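Local coordinates for ABC transporter (Caldanaerobius, PDB 4G68), which probably serves as the extracellular solute-binding protein of an ABC transporter, capturing xylan-derived sugars for uptake by a thermophilic bacterium, at residues 190-202 / 249-263. Numbering follows the deposited sequence.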
ATOM      1  N   VAL C 190       0.397 -18.114 -21.194  1.00 23.55           N
ATOM      2  CA  VAL C 190      -0.117 -16.842 -20.551  1.00 29.42           C
ATOM      3  C   VAL C 190       0.553 -16.528 -19.193  1.00 30.83           C
ATOM      4  O   VAL C 190       0.447 -17.300 -18.233  1.00 28.83           O
ATOM      5  CB  VAL C 190      -1.684 -16.833 -20.378  1.00 28.65           C
ATOM      6  CG1 VAL C 190      -2.156 -15.546 -19.714  1.00 30.57           C
ATOM      7  CG2 VAL C 190      -2.408 -17.019 -21.722  1.00 24.98           C
ATOM      8  N   THR C 191       1.213 -15.378 -19.095  1.00 26.34           N
ATOM      9  CA  THR C 191       1.828 -14.955 -17.823  1.00 27.36           C
ATOM     10  C   THR C 191       0.747 -14.898 -16.719  1.00 27.96           C
ATOM     11  O   THR C 191      -0.188 -14.089 -16.820  1.00 29.61           O
ATOM     12  CB  THR C 191       2.505 -13.552 -17.986  1.00 28.70           C
ATOM     13  OG1 THR C 191       3.475 -13.604 -19.030  1.00 31.75           O
ATOM     14  CG2 THR C 191       3.214 -13.118 -16.735  1.00 30.25           C
ATOM     15  N   PRO C 192       0.854 -15.758 -15.678  1.00 26.56           N
ATOM     16  CA  PRO C 192      -0.220 -15.838 -14.678  1.00 23.85           C
ATOM     17  C   PRO C 192      -0.262 -14.564 -13.860  1.00 22.87           C
ATOM     18  O   PRO C 192      -1.313 -14.053 -13.627  1.00 26.86           O
ATOM     19  CB  PRO C 192       0.246 -17.005 -13.765  1.00 26.99           C
ATOM     20  CG  PRO C 192       0.987 -17.876 -14.723  1.00 28.18           C
ATOM     21  CD  PRO C 192       1.784 -16.898 -15.548  1.00 27.85           C
ATOM     22  N   PHE C 193       0.890 -14.103 -13.380  1.00 23.31           N
ATOM     23  CA  PHE C 193       0.927 -12.883 -12.592  1.00 25.74           C
ATOM     24  C   PHE C 193       1.906 -11.902 -13.238  1.00 27.87           C
ATOM     25  O   PHE C 193       3.032 -12.295 -13.582  1.00 26.20           O
ATOM     26  CB  PHE C 193       1.456 -13.148 -11.170  1.00 24.40           C
ATOM     27  CG  PHE C 193       0.422 -13.618 -10.178  1.00 23.02           C
ATOM     28  CD1 PHE C 193      -0.238 -12.703  -9.306  1.00 20.71           C
ATOM     29  CD2 PHE C 193       0.149 -14.979 -10.033  1.00 20.78           C
ATOM     30  CE1 PHE C 193      -1.190 -13.172  -8.395  1.00 16.54           C
ATOM     31  CE2 PHE C 193      -0.759 -15.428  -9.073  1.00 20.86           C
ATOM     32  CZ  PHE C 193      -1.407 -14.533  -8.246  1.00 19.67           C
ATOM     33  N   ALA C 194       1.491 -10.636 -13.375  1.00 29.35           N
ATOM     34  CA  ALA C 194       2.428  -9.558 -13.673  1.00 28.20           C
ATOM     35  C   ALA C 194       3.025  -9.146 -12.362  1.00 25.71           C
ATOM     36  O   ALA C 194       2.311  -8.546 -11.562  1.00 24.00           O
ATOM     37  CB  ALA C 194       1.714  -8.359 -14.288  1.00 30.05           C
ATOM     38  N   LEU C 195       4.306  -9.462 -12.127  1.00 20.85           N
ATOM     39  CA  LEU C 195       4.996  -8.889 -10.914  1.00 23.50           C
ATOM     40  C   LEU C 195       6.300  -8.092 -11.247  1.00 23.77           C
ATOM     41  O   LEU C 195       7.119  -8.579 -12.034  1.00 26.68           O
ATOM     42  CB  LEU C 195       5.229  -9.962  -9.851  1.00 20.47           C
ATOM     43  CG  LEU C 195       6.144  -9.641  -8.666  1.00 20.45           C
ATOM     44  CD1 LEU C 195       5.553  -8.549  -7.743  1.00 16.21           C
ATOM     45  CD2 LEU C 195       6.552 -10.872  -7.878  1.00 21.00           C
ATOM     46  N   GLY C 196       6.490  -6.883 -10.649  1.00 25.72           N
ATOM     47  CA  GLY C 196       7.783  -6.233 -10.678  1.00 24.89           C
ATOM     48  C   GLY C 196       8.456  -6.231  -9.314  1.00 28.02           C
ATOM     49  O   GLY C 196       8.026  -5.480  -8.423  1.00 26.99           O
ATOM     50  N   GLU C 197       9.516  -7.042  -9.149  1.00 24.19           N
ATOM     51  CA  GLU C 197      10.124  -7.282  -7.820  1.00 24.45           C
ATOM     52  C   GLU C 197      11.428  -6.474  -7.494  1.00 23.62           C
ATOM     53  O   GLU C 197      11.978  -6.568  -6.392  1.00 24.17           O
ATOM     54  CB  GLU C 197      10.282  -8.800  -7.576  1.00 23.98           C
ATOM     55  CG  GLU C 197      11.228  -9.257  -6.463  1.00 21.19           C
ATOM     56  CD  GLU C 197      10.688  -8.974  -5.046  1.00 23.80           C
ATOM     57  OE1 GLU C 197       9.568  -8.388  -4.979  1.00 24.86           O
ATOM     58  OE2 GLU C 197      11.375  -9.325  -4.024  1.00 17.40           O
ATOM     59  N   LYS C 198      11.855  -5.623  -8.418  1.00 24.64           N
ATOM     60  CA  LYS C 198      13.123  -4.840  -8.299  1.00 28.10           C
ATOM     61  C   LYS C 198      13.288  -3.969  -7.032  1.00 30.20           C
ATOM     62  O   LYS C 198      14.417  -3.784  -6.496  1.00 28.16           O
ATOM     63  CB  LYS C 198      13.234  -3.908  -9.490  1.00 28.99           C
ATOM     64  CG  LYS C 198      14.649  -3.416  -9.738  1.00 33.79           C
ATOM     65  CD  LYS C 198      14.657  -2.449 -10.910  1.00 33.60           C
ATOM     66  CE  LYS C 198      15.731  -1.395 -10.744  1.00 36.44           C
ATOM     67  NZ  LYS C 198      17.105  -1.823 -11.125  1.00 41.96           N
ATOM     68  N   ASP C 199      12.180  -3.364  -6.616  1.00 26.64           N
ATOM     69  CA  ASP C 199      12.151  -2.527  -5.456  1.00 26.51           C
ATOM     70  C   ASP C 199      11.684  -3.321  -4.252  1.00 25.61           C
ATOM     71  O   ASP C 199      11.502  -2.759  -3.211  1.00 27.64           O
ATOM     72  CB  ASP C 199      11.306  -1.246  -5.743  1.00 28.25           C
ATOM     73  CG  ASP C 199      11.915  -0.382  -6.883  1.00 33.81           C
ATOM     74  OD1 ASP C 199      13.117  -0.051  -6.782  1.00 32.43           O
ATOM     75  OD2 ASP C 199      11.215   0.000  -7.868  1.00 28.69           O
ATOM     76  N   GLU C 200      11.519  -4.647  -4.404  1.00 25.98           N
ATOM     77  CA  GLU C 200      11.235  -5.634  -3.295  1.00 23.21           C
ATOM     78  C   GLU C 200       9.912  -5.549  -2.534  1.00 20.07           C
ATOM     79  O   GLU C 200       9.358  -6.577  -2.107  1.00 17.53           O
ATOM     80  CB  GLU C 200      12.405  -5.718  -2.308  1.00 23.32           C
ATOM     81  CG  GLU C 200      13.732  -5.713  -3.058  1.00 27.49           C
ATOM     82  CD  GLU C 200      14.919  -5.963  -2.155  1.00 33.05           C
ATOM     83  OE1 GLU C 200      14.790  -5.749  -0.930  1.00 29.45           O
ATOM     84  OE2 GLU C 200      15.980  -6.397  -2.684  1.00 32.93           O
ATOM     85  N   TRP C 201       9.438  -4.320  -2.303  1.00 18.70           N
ATOM     86  CA  TRP C 201       8.181  -4.177  -1.633  1.00 20.32           C
ATOM     87  C   TRP C 201       6.991  -4.841  -2.351  1.00 18.68           C
ATOM     88  O   TRP C 201       6.217  -5.466  -1.705  1.00 18.70           O
ATOM     89  CB  TRP C 201       7.912  -2.743  -1.118  1.00 20.70           C
ATOM     90  CG  TRP C 201       7.580  -1.796  -2.192  1.00 22.90           C
ATOM     91  CD1 TRP C 201       8.428  -0.900  -2.847  1.00 19.68           C
ATOM     92  CD2 TRP C 201       6.293  -1.672  -2.853  1.00 21.95           C
ATOM     93  NE1 TRP C 201       7.756  -0.229  -3.822  1.00 23.45           N
ATOM     94  CE2 TRP C 201       6.459  -0.644  -3.877  1.00 21.83           C
ATOM     95  CE3 TRP C 201       5.022  -2.248  -2.654  1.00 21.56           C
ATOM     96  CZ2 TRP C 201       5.413  -0.268  -4.716  1.00 22.21           C
ATOM     97  CZ3 TRP C 201       3.998  -1.860  -3.487  1.00 20.79           C
ATOM     98  CH2 TRP C 201       4.183  -0.882  -4.491  1.00 17.75           C
ATOM     99  N   PRO C 202       6.875  -4.759  -3.675  1.00 22.47           N
ATOM    100  CA  PRO C 202       5.659  -5.390  -4.234  1.00 21.02           C
ATOM    101  C   PRO C 202       5.551  -6.913  -3.973  1.00 21.27           C
ATOM    102  O   PRO C 202       4.472  -7.380  -3.642  1.00 20.34           O
ATOM    103  CB  PRO C 202       5.746  -5.068  -5.721  1.00 23.36           C
ATOM    104  CG  PRO C 202       6.669  -3.914  -5.819  1.00 22.63           C
ATOM    105  CD  PRO C 202       7.691  -4.143  -4.736  1.00 21.81           C
ATOM    106  N   GLY C 249       5.394 -21.314 -11.800  1.00 31.61           N
ATOM    107  CA  GLY C 249       5.670 -20.408 -12.934  1.00 26.24           C
ATOM    108  C   GLY C 249       4.655 -19.264 -12.962  1.00 29.78           C
ATOM    109  O   GLY C 249       4.219 -18.824 -14.036  1.00 28.83           O
ATOM    110  N   ALA C 250       4.259 -18.802 -11.773  1.00 27.76           N
ATOM    111  CA  ALA C 250       3.459 -17.570 -11.674  1.00 25.99           C
ATOM    112  C   ALA C 250       4.068 -16.329 -12.366  1.00 27.30           C
ATOM    113  O   ALA C 250       3.326 -15.478 -12.834  1.00 25.63           O
ATOM    114  CB  ALA C 250       3.137 -17.269 -10.227  1.00 24.34           C
ATOM    115  N   PHE C 251       5.402 -16.222 -12.448  1.00 27.78           N
ATOM    116  CA  PHE C 251       6.042 -14.951 -12.853  1.00 29.24           C
ATOM    117  C   PHE C 251       6.840 -15.055 -14.138  1.00 29.77           C
ATOM    118  O   PHE C 251       7.461 -16.084 -14.396  1.00 34.58           O
ATOM    119  CB  PHE C 251       6.866 -14.325 -11.687  1.00 28.62           C
ATOM    120  CG  PHE C 251       6.120 -14.374 -10.338  1.00 27.17           C
ATOM    121  CD1 PHE C 251       5.020 -13.509 -10.079  1.00 25.91           C
ATOM    122  CD2 PHE C 251       6.483 -15.317  -9.336  1.00 24.03           C
ATOM    123  CE1 PHE C 251       4.306 -13.619  -8.885  1.00 23.62           C
ATOM    124  CE2 PHE C 251       5.779 -15.405  -8.149  1.00 24.66           C
ATOM    125  CZ  PHE C 251       4.700 -14.569  -7.909  1.00 23.88           C
ATOM    126  N   ASP C 252       6.842 -14.002 -14.938  1.00 30.88           N
ATOM    127  CA  ASP C 252       7.703 -13.935 -16.114  1.00 34.29           C
ATOM    128  C   ASP C 252       9.170 -14.125 -15.697  1.00 36.99           C
ATOM    129  O   ASP C 252       9.555 -13.758 -14.591  1.00 38.39           O
ATOM    130  CB  ASP C 252       7.568 -12.598 -16.816  1.00 39.00           C
ATOM    131  CG  ASP C 252       6.349 -12.526 -17.742  1.00 44.97           C
ATOM    132  OD1 ASP C 252       6.036 -13.499 -18.490  1.00 45.87           O
ATOM    133  OD2 ASP C 252       5.703 -11.451 -17.738  1.00 50.28           O
ATOM    134  N   SER C 253       9.984 -14.688 -16.578  1.00 38.03           N
ATOM    135  CA  SER C 253      11.416 -14.905 -16.298  1.00 39.12           C
ATOM    136  C   SER C 253      12.159 -13.679 -15.646  1.00 34.69           C
ATOM    137  O   SER C 253      12.820 -13.813 -14.612  1.00 37.02           O
ATOM    138  CB  SER C 253      12.131 -15.407 -17.578  1.00 38.16           C
ATOM    139  OG  SER C 253      11.432 -16.512 -18.184  1.00 49.42           O
ATOM    140  N   GLY C 254      12.034 -12.493 -16.227  1.00 35.43           N
ATOM    141  CA  GLY C 254      12.737 -11.308 -15.685  1.00 35.81           C
ATOM    142  C   GLY C 254      12.032 -10.437 -14.637  1.00 36.23           C
ATOM    143  O   GLY C 254      12.376  -9.233 -14.456  1.00 30.75           O
ATOM    144  N   PHE C 255      11.072 -11.025 -13.922  1.00 34.30           N
ATOM    145  CA  PHE C 255      10.232 -10.243 -12.979  1.00 31.73           C
ATOM    146  C   PHE C 255      11.069  -9.512 -11.927  1.00 35.32           C
ATOM    147  O   PHE C 255      10.697  -8.414 -11.527  1.00 34.32           O
ATOM    148  CB  PHE C 255       9.120 -11.119 -12.359  1.00 30.98           C
ATOM    149  CG  PHE C 255       9.591 -12.094 -11.290  1.00 30.63           C
ATOM    150  CD1 PHE C 255       9.295 -11.865  -9.970  1.00 26.45           C
ATOM    151  CD2 PHE C 255      10.310 -13.245 -11.607  1.00 28.80           C
ATOM    152  CE1 PHE C 255       9.695 -12.733  -8.987  1.00 29.07           C
ATOM    153  CE2 PHE C 255      10.696 -14.140 -10.612  1.00 29.79           C
ATOM    154  CZ  PHE C 255      10.412 -13.871  -9.310  1.00 26.86           C
ATOM    155  N   MET C 256      12.209 -10.106 -11.509  1.00 36.72           N
ATOM    156  CA  MET C 256      13.067  -9.502 -10.449  1.00 36.86           C
ATOM    157  C   MET C 256      13.755  -8.199 -10.890  1.00 39.08           C
ATOM    158  O   MET C 256      14.171  -7.398 -10.038  1.00 37.87           O
ATOM    159  CB  MET C 256      14.061 -10.496  -9.807  1.00 33.30           C
ATOM    160  CG  MET C 256      13.413 -11.373  -8.741  1.00 39.27           C
ATOM    161  SD  MET C 256      14.342 -12.771  -8.096  1.00 39.79           S
ATOM    162  CE  MET C 256      15.138 -13.396  -9.571  1.00 43.44           C
ATOM    163  N   GLY C 257      13.828  -7.975 -12.203  1.00 42.80           N
ATOM    164  CA  GLY C 257      14.406  -6.747 -12.782  1.00 38.84           C
ATOM    165  C   GLY C 257      13.404  -5.657 -13.135  1.00 37.20           C
ATOM    166  O   GLY C 257      13.780  -4.613 -13.664  1.00 32.81           O
ATOM    167  N   LEU C 258      12.127  -5.897 -12.846  1.00 32.78           N
ATOM    168  CA  LEU C 258      11.074  -4.971 -13.199  1.00 33.73           C
ATOM    169  C   LEU C 258      10.488  -4.322 -11.928  1.00 30.91           C
ATOM    170  O   LEU C 258      10.478  -4.939 -10.823  1.00 29.41           O
ATOM    171  CB  LEU C 258       9.982  -5.647 -14.078  1.00 37.64           C
ATOM    172  CG  LEU C 258       9.841  -5.395 -15.607  1.00 40.23           C
ATOM    173  CD1 LEU C 258      11.124  -5.428 -16.452  1.00 35.46           C
ATOM    174  CD2 LEU C 258       8.808  -6.350 -16.197  1.00 44.00           C
ATOM    175  N   THR C 259      10.071  -3.069 -12.091  1.00 31.73           N
ATOM    176  CA  THR C 259       9.517  -2.243 -11.001  1.00 31.54           C
ATOM    177  C   THR C 259       8.014  -2.453 -10.884  1.00 30.26           C
ATOM    178  O   THR C 259       7.420  -3.094 -11.739  1.00 29.13           O
ATOM    179  CB  THR C 259       9.767  -0.752 -11.243  1.00 31.31           C
ATOM    180  OG1 THR C 259       9.048  -0.318 -12.400  1.00 35.19           O
ATOM    181  CG2 THR C 259      11.271  -0.448 -11.402  1.00 32.77           C
ATOM    182  N   ARG C 260       7.396  -1.918  -9.826  1.00 28.42           N
ATOM    183  CA  ARG C 260       5.929  -1.950  -9.707  1.00 28.32           C
ATOM    184  C   ARG C 260       5.268  -1.355 -10.985  1.00 26.98           C
ATOM    185  O   ARG C 260       4.335  -1.949 -11.521  1.00 27.39           O
ATOM    186  CB  ARG C 260       5.499  -1.172  -8.450  1.00 27.10           C
ATOM    187  CG  ARG C 260       3.983  -1.119  -8.176  1.00 25.66           C
ATOM    188  CD  ARG C 260       3.270   0.068  -8.845  1.00 26.18           C
ATOM    189  NE  ARG C 260       3.781   1.358  -8.417  1.00 22.62           N
ATOM    190  CZ  ARG C 260       3.328   2.045  -7.364  1.00 28.15           C
ATOM    191  NH1 ARG C 260       2.322   1.571  -6.571  1.00 25.36           N
ATOM    192  NH2 ARG C 260       3.894   3.235  -7.082  1.00 28.28           N
ATOM    193  N   ASP C 261       5.746  -0.180 -11.405  1.00 28.69           N
ATOM    194  CA  ASP C 261       5.155   0.551 -12.558  1.00 29.28           C
ATOM    195  C   ASP C 261       5.281  -0.209 -13.890  1.00 28.42           C
ATOM    196  O   ASP C 261       4.419  -0.103 -14.750  1.00 27.65           O
ATOM    197  CB  ASP C 261       5.798   1.920 -12.735  1.00 31.21           C
ATOM    198  CG  ASP C 261       5.407   2.927 -11.648  1.00 33.28           C
ATOM    199  OD1 ASP C 261       4.602   2.627 -10.749  1.00 30.68           O
ATOM    200  OD2 ASP C 261       5.939   4.048 -11.712  1.00 30.82           O
ATOM    201  N   GLU C 262       6.375  -0.945 -14.074  1.00 29.35           N
ATOM    202  CA  GLU C 262       6.531  -1.816 -15.226  1.00 30.54           C
ATOM    203  C   GLU C 262       5.546  -2.983 -15.144  1.00 31.43           C
ATOM    204  O   GLU C 262       5.040  -3.460 -16.146  1.00 31.04           O
ATOM    205  CB  GLU C 262       7.972  -2.308 -15.331  1.00 30.79           C
ATOM    206  CG  GLU C 262       8.921  -1.127 -15.634  1.00 33.32           C
ATOM    207  CD  GLU C 262      10.349  -1.502 -15.970  1.00 31.63           C
ATOM    208  OE1 GLU C 262      11.070  -2.064 -15.135  1.00 30.25           O
ATOM    209  OE2 GLU C 262      10.781  -1.159 -17.077  1.00 35.79           O
ATOM    210  N   ALA C 263       5.276  -3.445 -13.925  1.00 30.50           N
ATOM    211  CA  ALA C 263       4.320  -4.530 -13.752  1.00 28.93           C
ATOM    212  C   ALA C 263       2.865  -4.114 -14.021  1.00 29.73           C
ATOM    213  O   ALA C 263       2.146  -4.817 -14.723  1.00 27.20           O
ATOM    214  CB  ALA C 263       4.464  -5.134 -12.363  1.00 26.29           C
TER
HETATM  215  O   HOH W   1       8.802  -0.594  -7.825  1.00 30.36           O
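T191 OG1 donates to D252 OD1 at 2.6 Å, meeting the syn side of the carboxylate but 27° out of its plane. The torsion that sets this hydroxyl beside its own backbone N (chi1 -57°) also brings CG2 against the same carboxylate. With D252 replaced by an alanine, the T191 hydroxyl would probably lose this acceptor and be free to turn.

Backbone bonds follow along the loops. F193 N reaches A250 O at 2.9 Å. F255 O takes E197 N at 3.0 Å and L258 N of its own segment from opposite faces of its plane, two bonds gripping one oxygen. G196 CA makes a nearly straight CA-H...O contact with T259 O, a close approach of the two backbones at a glycine.

Apolar contacts centre on L195, whose CD2 lies over one face of the F251 ring, 4.0 Å from its centroid, while A250 CB covers the opposite face. The same methyl touches F255 CD1 at 3.6 Å. Farther along, W201 CH2 meets R260 CG at 3.7 Å, with indole and guanidinium planes nearly perpendicular (83°); D281 and D80 bind the polar ends of R260 and W201. A water bridges D199 OD2 and R260 N.

Backbone bonds thus join two interhelical loops of this solute-binding fold, leading into helices 201-215 and 260-268, the latter opened by the T259/E262 capping box. F193 packs on strand 274-278, F251 on helix 233-248 and L195 on helix 398-412.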